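Local coordinates for L-talarate/galactarate dehydratase (Salmonella typhimurium, PDB 2PP1), which dehydrates both L-talarate and galactarate to 5-keto-4-deoxy-D-glucarate with the help of one magnesium ion per subunit, and also epimerises L-talarate to galactarate, at residues 226-231 / 251-256; 193-198 / 222-227. All coordinates share one frame; numbering follows the deposited sequence.

Both contacts are buried and join neighbouring parallel strands of the barrel domain, with strand 223-226 common to the two and Asp-226 and Ala-227 belonging to both. Contact 2 (193-198 / 222-227) is regular parallel sheet over strands 194-197 and 223-226, and its two lysines place their amino groups beside the metal site. Contact 1 (226-231 / 251-256) begins as sheet but soon becomes a meeting of two loops, its carboxylates bringing negative charge to the same magnesium ion and its far end, at Asp-256, reaching solvent. A salt bridge from Lys-195 NZ to Glu-252 OE1 ties the two together. Enolase-superfamily sites are built in this way, from residues at the C-terminal ends of successive barrel strands.

Contact 1 (226-231 / 251-256); sequences DANQQW and IEEPLD. With MG (magnesium ion), chain G; LLH ((2R,3S,4R)-2,3,4-trihydroxy-5-(hydroxyamino)-5-oxopentanoic acid), chain H.
The magnesium site of the enolase-superfamily barrel draws ligands from the ends of adjacent strands, here Asp-226 and Glu-252. Their carboxylates are stacked with planes 19° apart, and each gives one oxygen to the metal: Asp-226 OD2 at 2.3 Å and Glu-252 OE2 at 2.4 Å from the magnesium ion. Paired in a parallel bridge, both acids rise from the same face of the sheet, and CG anti to the backbone N (chi1 -172° and -180°) carries the carboxylates out together. The hydroxamate ligand adds O1 and ON, and Glu-278 and a water complete the site. Lys-195 forms a salt bridge to Glu-252 OE1, while Asp-226 OD1 accepts the backbone N of Asn-228 in an Asx turn. Backbone pairing continues from the strand ends into the loops, with Ala-227 N to Glu-252 O (2.9 Å) and then Gln-229 N to Glu-253 O (2.7 Å), while a type I' turn reverses 227-230. A water links Gln-229 NE2 to Glu-253 OE1, and Gln-229 OE1 accepts Ala-257 N. The Trp-231 ring takes Ala-227 CB over one face and Ile-251 CG2 at its edge. Helix 233-243 packs on Trp-231, Ile-251 and Leu-255, and helix 260-269 on Pro-254 and Leu-255.

Contact 2 (193-198 / 222-227); sequences GIKLKV and PLMVDA. With MG (magnesium ion), chain G; LLH ((2R,3S,4R)-2,3,4-trihydroxy-5-(hydroxyamino)-5-oxopentanoic acid), chain H.
Asp-226 OD2, already a ligand of the magnesium ion, is also gripped by two lysines from the neighbouring strand. Lys-197 NZ forms a salt bridge to it at 2.9 Å, approaching from above the carboxylate plane, and Lys-195 NZ adds a weak bond of 3.4 Å. The setting is a beta-alpha-beta unit of the barrel, in which helix 203-217 connects parallel strands 194-197 and 223-226, their short axes 28° apart. Lys-195, Lys-197, Met-224 and Asp-226 share the face that carries the active site.

The lysines reach the acid by different routes. Lys-197, an active-site proton acceptor, bends at chi2 (-62°) and then runs alongside Asp-226, and its NZ also donates to ligand O3 at 3.0 Å. Lys-195, a substrate-binding residue, bends at chi3 (-88°), crosses Asp-226 CB with its CD, and sets NZ 2.8 Å from ligand ON. Its charge is shared with Glu-252 and Glu-348, which both form salt bridges to it, and probably helps to offset the negative charge gathered around the metal.

The backbone ladder fixes this register: Ile-194 O accepts Met-224 N, Leu-196 N donates to Met-224 O, and Leu-196 O accepts Asp-226 N. On the lysine face, Met-224 CG lies against Lys-195 CB, the two side chains crossing at about a right angle. On the other face, Leu-223 and Val-225 rest on Leu-210 of helix 203-217. At the end of the ladder Val-198 N donates to Asp-226 O at 2.8 Å, and Val-198 CG2 packs 3.9 Å from Val-225 CB.

Contact 1 (226-231 / 251-256)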
ATOM      1  N   ASP A 226       8.267 -26.718  13.144  1.00 25.42           N
ATOM      2  CA  ASP A 226       8.479 -25.458  13.848  1.00 27.14           C
ATOM      3  C   ASP A 226       9.290 -25.690  15.122  1.00 27.88           C
ATOM      4  O   ASP A 226       8.821 -26.359  16.046  1.00 27.96           O
ATOM      5  CB  ASP A 226       7.112 -24.878  14.206  1.00 27.90           C
ATOM      6  CG  ASP A 226       7.191 -23.474  14.764  1.00 31.04           C
ATOM      7  OD1 ASP A 226       8.292 -23.017  15.149  1.00 31.05           O
ATOM      8  OD2 ASP A 226       6.125 -22.831  14.824  1.00 30.58           O
ATOM      9  N   ALA A 227      10.493 -25.117  15.179  1.00 28.95           N
ATOM     10  CA  ALA A 227      11.368 -25.283  16.341  1.00 29.14           C
ATOM     11  C   ALA A 227      11.216 -24.188  17.399  1.00 29.66           C
ATOM     12  O   ALA A 227      11.789 -24.282  18.485  1.00 30.48           O
ATOM     13  CB  ALA A 227      12.836 -25.365  15.883  1.00 28.81           C
ATOM     14  N   ASN A 228      10.450 -23.150  17.085  1.00 27.84           N
ATOM     15  CA  ASN A 228      10.242 -22.051  18.021  1.00 28.24           C
ATOM     16  C   ASN A 228      11.539 -21.524  18.656  1.00 30.28           C
ATOM     17  O   ASN A 228      11.605 -21.306  19.874  1.00 27.53           O
ATOM     18  CB  ASN A 228       9.248 -22.469  19.115  1.00 26.48           C
ATOM     19  CG  ASN A 228       7.802 -22.439  18.630  1.00 25.55           C
ATOM     20  OD1 ASN A 228       7.226 -21.370  18.452  1.00 28.50           O
ATOM     21  ND2 ASN A 228       7.220 -23.608  18.397  1.00 23.86           N
ATOM     22  N   GLN A 229      12.555 -21.333  17.811  1.00 29.62           N
ATOM     23  CA  GLN A 229      13.864 -20.795  18.198  1.00 29.87           C
ATOM     24  C   GLN A 229      14.710 -21.675  19.100  1.00 29.83           C
ATOM     25  O   GLN A 229      15.750 -21.227  19.587  1.00 32.50           O
ATOM     26  CB  GLN A 229      13.708 -19.447  18.918  1.00 28.17           C
ATOM     27  CG  GLN A 229      12.739 -18.457  18.305  1.00 29.36           C
ATOM     28  CD  GLN A 229      12.582 -17.210  19.175  1.00 30.01           C
ATOM     29  OE1 GLN A 229      13.510 -16.402  19.302  1.00 29.63           O
ATOM     30  NE2 GLN A 229      11.409 -17.052  19.783  1.00 29.28           N
ATOM     31  N   GLN A 230      14.323 -22.925  19.305  1.00 30.73           N
ATOM     32  CA  GLN A 230      15.075 -23.745  20.251  1.00 30.41           C
ATOM     33  C   GLN A 230      16.357 -24.480  19.872  1.00 30.42           C
ATOM     34  O   GLN A 230      16.898 -25.228  20.698  1.00 28.60           O
ATOM     35  CB  GLN A 230      14.116 -24.711  20.938  1.00 28.72           C
ATOM     36  CG  GLN A 230      13.043 -23.971  21.720  1.00 29.04           C
ATOM     37  CD  GLN A 230      13.602 -22.780  22.483  1.00 30.56           C
ATOM     38  OE1 GLN A 230      13.492 -21.625  22.041  1.00 31.83           O
ATOM     39  NE2 GLN A 230      14.215 -23.052  23.628  1.00 27.82           N
ATOM     40  N   TRP A 231      16.857 -24.290  18.652  1.00 28.01           N
ATOM     41  CA  TRP A 231      18.106 -24.960  18.293  1.00 27.93           C
ATOM     42  C   TRP A 231      19.221 -23.943  18.213  1.00 26.69           C
ATOM     43  O   TRP A 231      18.963 -22.759  18.011  1.00 28.04           O
ATOM     44  CB  TRP A 231      18.023 -25.640  16.922  1.00 29.33           C
ATOM     45  CG  TRP A 231      17.133 -26.842  16.837  1.00 28.40           C
ATOM     46  CD1 TRP A 231      16.970 -27.827  17.779  1.00 29.95           C
ATOM     47  CD2 TRP A 231      16.366 -27.244  15.699  1.00 27.74           C
ATOM     48  NE1 TRP A 231      16.151 -28.820  17.290  1.00 28.07           N
ATOM     49  CE2 TRP A 231      15.770 -28.487  16.014  1.00 28.76           C
ATOM     50  CE3 TRP A 231      16.129 -26.676  14.440  1.00 26.89           C
ATOM     51  CZ2 TRP A 231      14.952 -29.173  15.112  1.00 28.78           C
ATOM     52  CZ3 TRP A 231      15.319 -27.353  13.547  1.00 27.66           C
ATOM     53  CH2 TRP A 231      14.737 -28.593  13.887  1.00 27.05           C
ATOM     54  N   ILE A 251      10.908 -25.163   7.358  1.00 28.86           N
ATOM     55  CA  ILE A 251      11.404 -25.401   8.712  1.00 27.95           C
ATOM     56  C   ILE A 251      11.255 -24.001   9.293  1.00 27.32           C
ATOM     57  O   ILE A 251      11.804 -23.038   8.765  1.00 28.40           O
ATOM     58  CB  ILE A 251      12.895 -25.825   8.716  1.00 27.82           C
ATOM     59  CG1 ILE A 251      13.049 -27.166   7.990  1.00 28.26           C
ATOM     60  CG2 ILE A 251      13.405 -25.940  10.151  1.00 27.09           C
ATOM     61  CD1 ILE A 251      14.498 -27.581   7.754  1.00 26.50           C
ATOM     62  N   GLU A 252      10.496 -23.884  10.369  1.00 26.32           N
ATOM     63  CA  GLU A 252      10.216 -22.585  10.962  1.00 25.48           C
ATOM     64  C   GLU A 252      10.978 -22.291  12.243  1.00 23.96           C
ATOM     65  O   GLU A 252      11.164 -23.168  13.082  1.00 23.90           O
ATOM     66  CB  GLU A 252       8.706 -22.481  11.225  1.00 22.91           C
ATOM     67  CG  GLU A 252       8.255 -21.174  11.837  1.00 24.08           C
ATOM     68  CD  GLU A 252       6.737 -21.058  11.852  1.00 26.57           C
ATOM     69  OE1 GLU A 252       6.078 -21.863  11.159  1.00 26.66           O
ATOM     70  OE2 GLU A 252       6.212 -20.158  12.532  1.00 23.76           O
ATOM     71  N   GLU A 253      11.376 -21.034  12.398  1.00 25.11           N
ATOM     72  CA  GLU A 253      12.132 -20.587  13.570  1.00 27.98           C
ATOM     73  C   GLU A 253      13.156 -21.585  14.086  1.00 28.12           C
ATOM     74  O   GLU A 253      13.113 -21.983  15.252  1.00 30.01           O
ATOM     75  CB  GLU A 253      11.186 -20.208  14.713  1.00 26.14           C
ATOM     76  CG  GLU A 253      10.352 -18.987  14.414  1.00 27.58           C
ATOM     77  CD  GLU A 253       9.849 -18.312  15.661  1.00 31.59           C
ATOM     78  OE1 GLU A 253       9.047 -18.914  16.399  1.00 34.36           O
ATOM     79  OE2 GLU A 253      10.262 -17.165  15.912  1.00 34.59           O
ATOM     80  N   PRO A 254      14.092 -22.012  13.226  1.00 27.06           N
ATOM     81  CA  PRO A 254      15.099 -22.968  13.694  1.00 27.98           C
ATOM     82  C   PRO A 254      15.991 -22.335  14.756  1.00 27.99           C
ATOM     83  O   PRO A 254      16.496 -23.024  15.643  1.00 30.63           O
ATOM     84  CB  PRO A 254      15.882 -23.306  12.421  1.00 25.35           C
ATOM     85  CG  PRO A 254      15.793 -22.020  11.630  1.00 23.94           C
ATOM     86  CD  PRO A 254      14.315 -21.666  11.811  1.00 26.46           C
ATOM     87  N   LEU A 255      16.159 -21.020  14.671  1.00 29.34           N
ATOM     88  CA  LEU A 255      17.024 -20.288  15.599  1.00 28.94           C
ATOM     89  C   LEU A 255      16.360 -19.074  16.219  1.00 30.58           C
ATOM     90  O   LEU A 255      15.226 -18.729  15.882  1.00 29.93           O
ATOM     91  CB  LEU A 255      18.280 -19.806  14.864  1.00 28.09           C
ATOM     92  CG  LEU A 255      19.022 -20.832  14.010  1.00 28.08           C
ATOM     93  CD1 LEU A 255      19.993 -20.119  13.076  1.00 28.23           C
ATOM     94  CD2 LEU A 255      19.732 -21.821  14.914  1.00 27.50           C
ATOM     95  N   ASP A 256      17.094 -18.420  17.120  1.00 30.73           N
ATOM     96  CA  ASP A 256      16.620 -17.212  17.779  1.00 30.89           C
ATOM     97  C   ASP A 256      16.061 -16.291  16.696  1.00 31.99           C
ATOM     98  O   ASP A 256      16.673 -16.129  15.637  1.00 31.26           O
ATOM     99  CB  ASP A 256      17.771 -16.506  18.495  1.00 32.94           C
ATOM    100  CG  ASP A 256      17.309 -15.280  19.267  1.00 35.34           C
ATOM    101  OD1 ASP A 256      16.745 -15.438  20.369  1.00 40.06           O
ATOM    102  OD2 ASP A 256      17.489 -14.156  18.770  1.00 35.85           O
TER
HETATM  103 MG    MG G 399       5.622 -20.604  14.835  1.00 40.88          MG
HETATM  104  O5A LLH H 801       2.706 -22.087  22.794  1.00 35.94           O
HETATM  105  C5  LLH H 801       3.026 -20.997  22.262  1.00 32.86           C
HETATM  106  O5B LLH H 801       3.909 -20.209  22.700  1.00 31.94           O
HETATM  107  C4  LLH H 801       2.298 -20.575  20.979  1.00 32.40           C
HETATM  108  O4  LLH H 801       1.142 -21.382  20.763  1.00 29.04           O
HETATM  109  C3  LLH H 801       3.267 -20.667  19.796  1.00 31.42           C
HETATM  110  O3  LLH H 801       3.811 -21.999  19.707  1.00 35.58           O
HETATM  111  C2  LLH H 801       2.598 -20.321  18.443  1.00 32.95           C
HETATM  112  O2  LLH H 801       2.293 -18.924  18.520  1.00 34.45           O
HETATM  113  C1  LLH H 801       3.460 -20.595  17.193  1.00 32.17           C
HETATM  114  O1  LLH H 801       4.666 -20.389  17.179  1.00 33.58           O
HETATM  115  N   LLH H 801       2.805 -21.098  16.124  1.00 36.77           N
HETATM  116  ON  LLH H 801       3.304 -21.022  14.830  1.00 33.54           O
HETATM  117  O   HOH W   1       9.059 -18.674  19.154  1.00 22.07           O
HETATM  118  O   HOH W   2      19.388 -20.022  18.287  1.00 26.38           O
HETATM  119  O   HOH W   3       7.583 -20.262  15.319  1.00 36.07           O

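Contact 2 (193-198 / 222-227)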
ATOM      1  N   GLY A 193      -2.671 -28.895   5.166  1.00 24.86           N
ATOM      2  CA  GLY A 193      -1.313 -29.172   5.593  1.00 24.36           C
ATOM      3  C   GLY A 193      -1.192 -29.336   7.098  1.00 25.47           C
ATOM      4  O   GLY A 193      -2.077 -28.941   7.849  1.00 26.16           O
ATOM      5  N   ILE A 194      -0.072 -29.900   7.532  1.00 26.20           N
ATOM      6  CA  ILE A 194       0.186 -30.153   8.947  1.00 26.66           C
ATOM      7  C   ILE A 194       1.542 -29.592   9.381  1.00 28.96           C
ATOM      8  O   ILE A 194       2.558 -29.771   8.689  1.00 29.20           O
ATOM      9  CB  ILE A 194       0.208 -31.677   9.235  1.00 26.51           C
ATOM     10  CG1 ILE A 194      -1.173 -32.296   8.966  1.00 28.36           C
ATOM     11  CG2 ILE A 194       0.664 -31.936  10.664  1.00 26.52           C
ATOM     12  CD1 ILE A 194      -2.276 -31.811   9.884  1.00 26.73           C
ATOM     13  N   LYS A 195       1.560 -28.909  10.522  1.00 27.76           N
ATOM     14  CA  LYS A 195       2.810 -28.385  11.042  1.00 26.89           C
ATOM     15  C   LYS A 195       3.069 -29.112  12.363  1.00 28.98           C
ATOM     16  O   LYS A 195       2.188 -29.189  13.223  1.00 25.93           O
ATOM     17  CB  LYS A 195       2.736 -26.875  11.292  1.00 26.39           C
ATOM     18  CG  LYS A 195       4.085 -26.265  11.707  1.00 26.33           C
ATOM     19  CD  LYS A 195       3.929 -24.982  12.533  1.00 28.10           C
ATOM     20  CE  LYS A 195       3.836 -23.745  11.676  1.00 26.72           C
ATOM     21  NZ  LYS A 195       3.673 -22.510  12.491  1.00 25.42           N
ATOM     22  N   LEU A 196       4.280 -29.640  12.513  1.00 28.37           N
ATOM     23  CA  LEU A 196       4.660 -30.363  13.710  1.00 30.18           C
ATOM     24  C   LEU A 196       5.677 -29.564  14.510  1.00 31.12           C
ATOM     25  O   LEU A 196       6.659 -29.065  13.952  1.00 33.17           O
ATOM     26  CB  LEU A 196       5.268 -31.720  13.336  1.00 29.91           C
ATOM     27  CG  LEU A 196       5.738 -32.589  14.508  1.00 31.02           C
ATOM     28  CD1 LEU A 196       4.536 -33.014  15.348  1.00 30.33           C
ATOM     29  CD2 LEU A 196       6.470 -33.807  13.976  1.00 29.19           C
ATOM     30  N   LYS A 197       5.448 -29.440  15.814  1.00 29.27           N
ATOM     31  CA  LYS A 197       6.391 -28.727  16.671  1.00 29.30           C
ATOM     32  C   LYS A 197       7.610 -29.605  16.929  1.00 29.73           C
ATOM     33  O   LYS A 197       7.476 -30.795  17.236  1.00 31.36           O
ATOM     34  CB  LYS A 197       5.741 -28.364  18.014  1.00 30.04           C
ATOM     35  CG  LYS A 197       4.624 -27.335  17.921  1.00 28.64           C
ATOM     36  CD  LYS A 197       5.147 -26.012  17.379  1.00 29.92           C
ATOM     37  CE  LYS A 197       4.113 -24.910  17.539  1.00 29.42           C
ATOM     38  NZ  LYS A 197       4.671 -23.571  17.258  1.00 29.72           N
ATOM     39  N   VAL A 198       8.800 -29.028  16.789  1.00 28.23           N
ATOM     40  CA  VAL A 198      10.035 -29.768  17.050  1.00 27.14           C
ATOM     41  C   VAL A 198      10.955 -28.868  17.857  1.00 28.33           C
ATOM     42  O   VAL A 198      10.534 -27.816  18.330  1.00 30.31           O
ATOM     43  CB  VAL A 198      10.753 -30.198  15.742  1.00 26.22           C
ATOM     44  CG1 VAL A 198       9.857 -31.150  14.953  1.00 26.84           C
ATOM     45  CG2 VAL A 198      11.108 -28.980  14.902  1.00 24.20           C
ATOM     46  N   PRO A 222       1.267 -31.694   2.334  1.00 31.32           N
ATOM     47  CA  PRO A 222       2.107 -30.610   2.849  1.00 30.23           C
ATOM     48  C   PRO A 222       2.391 -30.771   4.340  1.00 31.65           C
ATOM     49  O   PRO A 222       1.476 -30.844   5.166  1.00 29.61           O
ATOM     50  CB  PRO A 222       1.285 -29.364   2.543  1.00 29.07           C
ATOM     51  CG  PRO A 222       0.612 -29.742   1.247  1.00 27.82           C
ATOM     52  CD  PRO A 222       0.146 -31.151   1.542  1.00 29.42           C
ATOM     53  N   LEU A 223       3.677 -30.836   4.669  1.00 30.82           N
ATOM     54  CA  LEU A 223       4.113 -31.001   6.039  1.00 30.14           C
ATOM     55  C   LEU A 223       5.211 -29.985   6.351  1.00 30.24           C
ATOM     56  O   LEU A 223       6.104 -29.751   5.539  1.00 30.14           O
ATOM     57  CB  LEU A 223       4.637 -32.426   6.242  1.00 31.63           C
ATOM     58  CG  LEU A 223       5.244 -32.834   7.590  1.00 31.38           C
ATOM     59  CD1 LEU A 223       4.234 -32.643   8.709  1.00 31.58           C
ATOM     60  CD2 LEU A 223       5.675 -34.290   7.511  1.00 31.45           C
ATOM     61  N   MET A 224       5.127 -29.369   7.524  1.00 28.40           N
ATOM     62  CA  MET A 224       6.125 -28.400   7.942  1.00 28.58           C
ATOM     63  C   MET A 224       6.461 -28.595   9.425  1.00 28.53           C
ATOM     64  O   MET A 224       5.707 -29.234  10.160  1.00 26.48           O
ATOM     65  CB  MET A 224       5.632 -26.962   7.678  1.00 29.01           C
ATOM     66  CG  MET A 224       4.137 -26.721   7.883  1.00 30.86           C
ATOM     67  SD  MET A 224       3.090 -27.098   6.423  1.00 30.03           S
ATOM     68  CE  MET A 224       2.861 -25.484   5.707  1.00 26.48           C
ATOM     69  N   VAL A 225       7.615 -28.082   9.850  1.00 28.01           N
ATOM     70  CA  VAL A 225       8.015 -28.191  11.248  1.00 25.95           C
ATOM     71  C   VAL A 225       8.326 -26.816  11.818  1.00 26.05           C
ATOM     72  O   VAL A 225       8.609 -25.872  11.074  1.00 23.59           O
ATOM     73  CB  VAL A 225       9.236 -29.112  11.438  1.00 26.55           C
ATOM     74  CG1 VAL A 225       8.910 -30.484  10.922  1.00 27.56           C
ATOM     75  CG2 VAL A 225      10.453 -28.543  10.741  1.00 24.55           C
ATOM     76  N   ASP A 226       8.267 -26.718  13.144  1.00 25.42           N
ATOM     77  CA  ASP A 226       8.479 -25.458  13.848  1.00 27.14           C
ATOM     78  C   ASP A 226       9.290 -25.690  15.122  1.00 27.88           C
ATOM     79  O   ASP A 226       8.821 -26.359  16.046  1.00 27.96           O
ATOM     80  CB  ASP A 226       7.112 -24.878  14.206  1.00 27.90           C
ATOM     81  CG  ASP A 226       7.191 -23.474  14.764  1.00 31.04           C
ATOM     82  OD1 ASP A 226       8.292 -23.017  15.149  1.00 31.05           O
ATOM     83  OD2 ASP A 226       6.125 -22.831  14.824  1.00 30.58           O
ATOM     84  N   ALA A 227      10.493 -25.117  15.179  1.00 28.95           N
ATOM     85  CA  ALA A 227      11.368 -25.283  16.341  1.00 29.14           C
ATOM     86  C   ALA A 227      11.216 -24.188  17.399  1.00 29.66           C
ATOM     87  O   ALA A 227      11.789 -24.282  18.485  1.00 30.48           O
ATOM     88  CB  ALA A 227      12.836 -25.365  15.883  1.00 28.81           C
TER
HETATM   89 MG    MG G 399       5.622 -20.604  14.835  1.00 40.88          MG
HETATM   90  O5A LLH H 801       2.706 -22.087  22.794  1.00 35.94           O
HETATM   91  C5  LLH H 801       3.026 -20.997  22.262  1.00 32.86           C
HETATM   92  O5B LLH H 801       3.909 -20.209  22.700  1.00 31.94           O
HETATM   93  C4  LLH H 801       2.298 -20.575  20.979  1.00 32.40           C
HETATM   94  O4  LLH H 801       1.142 -21.382  20.763  1.00 29.04           O
HETATM   95  C3  LLH H 801       3.267 -20.667  19.796  1.00 31.42           C
HETATM   96  O3  LLH H 801       3.811 -21.999  19.707  1.00 35.58           O
HETATM   97  C2  LLH H 801       2.598 -20.321  18.443  1.00 32.95           C
HETATM   98  O2  LLH H 801       2.293 -18.924  18.520  1.00 34.45           O
HETATM   99  C1  LLH H 801       3.460 -20.595  17.193  1.00 32.17           C
HETATM  100  O1  LLH H 801       4.666 -20.389  17.179  1.00 33.58           O
HETATM  101  N   LLH H 801       2.805 -21.098  16.124  1.00 36.77           N
HETATM  102  ON  LLH H 801       3.304 -21.022  14.830  1.00 33.54           O
HETATM  103  O   HOH W   3       7.583 -20.262  15.319  1.00 36.07           O